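Local coordinates for Polyphosphate:AMP phosphotransferase (Meiothermus ruber H328, PDB 5O6M), which uses inorganic polyphosphate as phosphate donor to convert AMP to ADP and ADP to ATP, and also accepts other nucleoside mono- and diphosphates, at residues Asp18-Lys29 / Pro228-Trp237. The protein carries 1 engineered substitution. Numbering follows the deposited sequence.
Sequences DPDDTSAFEGGK and PANKNWYRNW. With PO4 (phosphate ion), chain B; PO4 (phosphate ion), chain C.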
# COMPACT_ATOMS: atom_id res chain seq x y z
N ASP D 18 1.25 14.76 38.27
CA ASP D 18 -0.04 14.57 38.91
C ASP D 18 -1.15 14.58 37.87
O ASP D 18 -1.31 15.59 37.16
CB ASP D 18 -0.28 15.66 39.94
CG ASP D 18 -1.55 15.44 40.74
OD1 ASP D 18 -1.82 14.29 41.13
OD2 ASP D 18 -2.27 16.43 40.98
N PRO D 19 -1.94 13.51 37.74
CA PRO D 19 -3.02 13.50 36.74
C PRO D 19 -4.03 14.63 36.91
O PRO D 19 -4.72 14.97 35.95
CB PRO D 19 -3.68 12.13 36.95
CG PRO D 19 -2.61 11.28 37.57
CD PRO D 19 -1.82 12.22 38.45
N ASP D 20 -4.14 15.21 38.10
CA ASP D 20 -5.08 16.29 38.36
C ASP D 20 -4.46 17.68 38.25
O ASP D 20 -5.15 18.67 38.49
CB ASP D 20 -5.72 16.12 39.74
CG ASP D 20 -6.80 15.06 39.74
OD1 ASP D 20 -7.70 15.14 38.88
OD2 ASP D 20 -6.75 14.14 40.59
N ASP D 21 -3.18 17.76 37.89
CA ASP D 21 -2.53 19.05 37.74
C ASP D 21 -3.23 19.90 36.69
O ASP D 21 -3.49 19.45 35.57
CB ASP D 21 -1.06 18.85 37.35
CG ASP D 21 -0.35 20.15 37.04
OD1 ASP D 21 -0.73 21.19 37.61
OD2 ASP D 21 0.59 20.13 36.21
N THR D 22 -3.55 21.15 37.07
CA THR D 22 -4.07 22.15 36.14
C THR D 22 -3.32 23.46 36.27
O THR D 22 -3.82 24.51 35.84
CB THR D 22 -5.57 22.38 36.35
OG1 THR D 22 -5.79 22.85 37.68
CG2 THR D 22 -6.34 21.08 36.13
N SER D 23 -2.12 23.43 36.86
CA SER D 23 -1.40 24.64 37.24
C SER D 23 -0.98 25.50 36.06
O SER D 23 -0.60 26.66 36.27
CB SER D 23 -0.17 24.26 38.07
OG SER D 23 0.64 23.33 37.37
N ALA D 24 -1.05 24.98 34.83
CA ALA D 24 -0.62 25.76 33.68
C ALA D 24 -1.68 26.74 33.20
O ALA D 24 -1.35 27.67 32.46
CB ALA D 24 -0.22 24.83 32.53
N PHE D 25 -2.94 26.55 33.59
CA PHE D 25 -4.03 27.44 33.20
C PHE D 25 -4.62 28.11 34.43
O PHE D 25 -5.03 27.44 35.39
CB PHE D 25 -5.12 26.69 32.44
CG PHE D 25 -6.21 27.59 31.92
CD1 PHE D 25 -5.99 28.41 30.82
CD2 PHE D 25 -7.44 27.65 32.55
CE1 PHE D 25 -6.98 29.25 30.36
CE2 PHE D 25 -8.44 28.48 32.09
CZ PHE D 25 -8.21 29.29 30.99
N GLU D 26 -4.66 29.45 34.41
CA GLU D 26 -5.18 30.27 35.51
C GLU D 26 -6.68 30.45 35.35
O GLU D 26 -7.15 31.39 34.70
CB GLU D 26 -4.48 31.62 35.57
CG GLU D 26 -3.01 31.57 35.92
CD GLU D 26 -2.47 32.94 36.25
OE1 GLU D 26 -3.26 33.91 36.23
OE2 GLU D 26 -1.26 33.06 36.53
N GLY D 27 -7.45 29.53 35.92
CA GLY D 27 -8.89 29.60 35.81
C GLY D 27 -9.50 28.23 36.06
O GLY D 27 -8.83 27.30 36.52
N GLY D 28 -10.79 28.14 35.77
CA GLY D 28 -11.49 26.89 35.93
C GLY D 28 -11.99 26.39 34.59
O GLY D 28 -11.56 26.87 33.54
N LYS D 29 -12.92 25.42 34.62
CA LYS D 29 -13.36 24.78 33.38
C LYS D 29 -13.83 25.81 32.35
O LYS D 29 -13.39 25.79 31.19
CB LYS D 29 -14.48 23.79 33.70
CG LYS D 29 -15.05 23.07 32.49
CD LYS D 29 -16.04 22.00 32.92
CE LYS D 29 -16.63 21.27 31.73
NZ LYS D 29 -17.52 20.16 32.17
N PRO D 228 -1.63 16.03 31.97
CA PRO D 228 -2.63 15.74 33.01
C PRO D 228 -4.00 15.62 32.35
O PRO D 228 -4.52 16.60 31.81
CB PRO D 228 -2.54 16.94 33.95
CG PRO D 228 -1.20 17.55 33.68
CD PRO D 228 -0.93 17.30 32.22
N ALA D 229 -4.58 14.43 32.38
CA ALA D 229 -5.75 14.13 31.56
C ALA D 229 -6.95 13.66 32.36
O ALA D 229 -7.92 13.18 31.76
CB ALA D 229 -5.38 13.10 30.49
N ASN D 230 -6.93 13.78 33.69
CA ASN D 230 -8.13 13.46 34.45
C ASN D 230 -9.25 14.45 34.15
O ASN D 230 -10.43 14.08 34.24
CB ASN D 230 -7.82 13.43 35.94
CG ASN D 230 -7.31 12.08 36.41
OD1 ASN D 230 -7.05 11.18 35.59
ND2 ASN D 230 -7.16 11.92 37.71
N LYS D 231 -8.92 15.69 33.81
CA LYS D 231 -9.91 16.70 33.44
C LYS D 231 -9.84 16.93 31.94
O LYS D 231 -8.84 17.42 31.42
CB LYS D 231 -9.71 18.02 34.20
CG LYS D 231 -9.69 17.93 35.71
CD LYS D 231 -9.37 19.30 36.29
CE LYS D 231 -9.14 19.28 37.80
NZ LYS D 231 -8.61 20.60 38.28
N ASN D 232 -10.92 16.56 31.24
CA ASN D 232 -10.95 16.69 29.79
C ASN D 232 -10.69 18.12 29.33
O ASN D 232 -9.94 18.34 28.37
CB ASN D 232 -12.30 16.20 29.25
CG ASN D 232 -12.46 14.71 29.37
OD1 ASN D 232 -11.55 14.01 29.83
ND2 ASN D 232 -13.62 14.21 28.97
N TRP D 233 -11.31 19.10 29.99
CA TRP D 233 -11.14 20.48 29.55
C TRP D 233 -9.67 20.90 29.60
O TRP D 233 -9.20 21.64 28.74
CB TRP D 233 -12.00 21.43 30.39
CG TRP D 233 -11.69 21.45 31.86
CD1 TRP D 233 -12.27 20.70 32.84
CD2 TRP D 233 -10.73 22.29 32.52
NE1 TRP D 233 -11.73 21.01 34.06
CE2 TRP D 233 -10.78 21.99 33.89
CE3 TRP D 233 -9.83 23.27 32.08
CZ2 TRP D 233 -9.96 22.62 34.83
CZ3 TRP D 233 -9.02 23.90 33.01
CH2 TRP D 233 -9.09 23.57 34.37
N TYR D 234 -8.94 20.42 30.61
CA TYR D 234 -7.53 20.77 30.71
C TYR D 234 -6.70 20.00 29.70
O TYR D 234 -5.84 20.57 29.01
CB TYR D 234 -7.02 20.52 32.13
CG TYR D 234 -5.63 21.08 32.36
CD1 TYR D 234 -5.42 22.45 32.46
CD2 TYR D 234 -4.53 20.24 32.48
CE1 TYR D 234 -4.15 22.96 32.67
CE2 TYR D 234 -3.27 20.74 32.69
CZ TYR D 234 -3.08 22.11 32.79
OH TYR D 234 -1.83 22.62 33.00
N ARG D 235 -6.94 18.69 29.60
CA ARG D 235 -6.27 17.88 28.58
C ARG D 235 -6.42 18.51 27.21
O ARG D 235 -5.43 18.73 26.50
CB ARG D 235 -6.85 16.46 28.60
CG ARG D 235 -6.34 15.54 27.50
CD ARG D 235 -7.31 14.38 27.31
NE ARG D 235 -8.51 14.79 26.58
CZ ARG D 235 -9.68 14.18 26.67
NH1 ARG D 235 -9.83 13.13 27.46
NH2 ARG D 235 -10.71 14.62 25.96
N ASN D 236 -7.66 18.80 26.81
CA ASN D 236 -7.91 19.39 25.50
C ASN D 236 -7.24 20.75 25.36
O ASN D 236 -6.67 21.05 24.30
CB ASN D 236 -9.42 19.51 25.26
CG ASN D 236 -10.12 18.17 25.28
OD1 ASN D 236 -9.51 17.13 25.03
ND2 ASN D 236 -11.42 18.18 25.58
N TRP D 237 -7.29 21.58 26.40
CA TRP D 237 -6.66 22.90 26.30
C TRP D 237 -5.14 22.77 26.19
O TRP D 237 -4.51 23.44 25.35
CB TRP D 237 -7.01 23.77 27.51
CG TRP D 237 -6.23 25.05 27.51
CD1 TRP D 237 -6.53 26.20 26.82
CD2 TRP D 237 -4.98 25.30 28.16
NE1 TRP D 237 -5.56 27.15 27.04
CE2 TRP D 237 -4.60 26.63 27.85
CE3 TRP D 237 -4.15 24.54 28.99
CZ2 TRP D 237 -3.43 27.20 28.34
CZ3 TRP D 237 -2.98 25.12 29.48
CH2 TRP D 237 -2.63 26.44 29.15
P PO4 B . -14.68 17.35 31.79
O1 PO4 B . -15.31 18.08 32.96
O2 PO4 B . -13.58 18.20 31.20
O3 PO4 B . -15.73 17.06 30.75
O4 PO4 B . -14.08 16.05 32.28
P PO4 C . -13.96 12.60 26.47
O1 PO4 C . -14.99 12.38 27.55
O2 PO4 C . -13.62 14.07 26.38
O3 PO4 C . -14.51 12.14 25.15
O4 PO4 C . -12.71 11.82 26.80
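Phe25 holds CG anti to its backbone N (chi1 -175°), and Trp237 does the same, which carries the phenyl group to the indole. The pair is an edge-to-face stack, the phenyl edge toward the indole face, with planes at 56°; Phe25 CD1 lies 3.7 Å from Trp237 CE2. Phe25 CB rests over the six-membered ring of the same indole. One face of the Trp233 indole takes Lys29 CA, 3.8 Å from the centroid of the five-membered ring, in a CH-pi contact. The extended Lys29 chain runs on to a phosphate ion, probably from the crystallisation liquor, and Lys29 NZ hydrogen-bonds its O1 at 3.1 Å. Trp233 N hydrogen-bonds O2 of that ion at 2.7 Å. Thr22 CA sits over the Tyr234 ring, 3.6 Å from its centroid. Tyr234 OH hydrogen-bonds Tyr4 OH. Further along, Asn230 N makes a weak hydrogen bond of 3.4 Å to Pro19 O, while Asn230 OD1 accepts from Ser171 N. This is structural packing in the P-loop NTPase-type fold of the PPK2 family. The loop before helix 29-53 packs on the start of helix 232-249, just after edge strand 224-228 of the parallel sheet. Phe25 and Trp233 both reach Ala32 of helix 29-53, and Trp237 meets its Leu39.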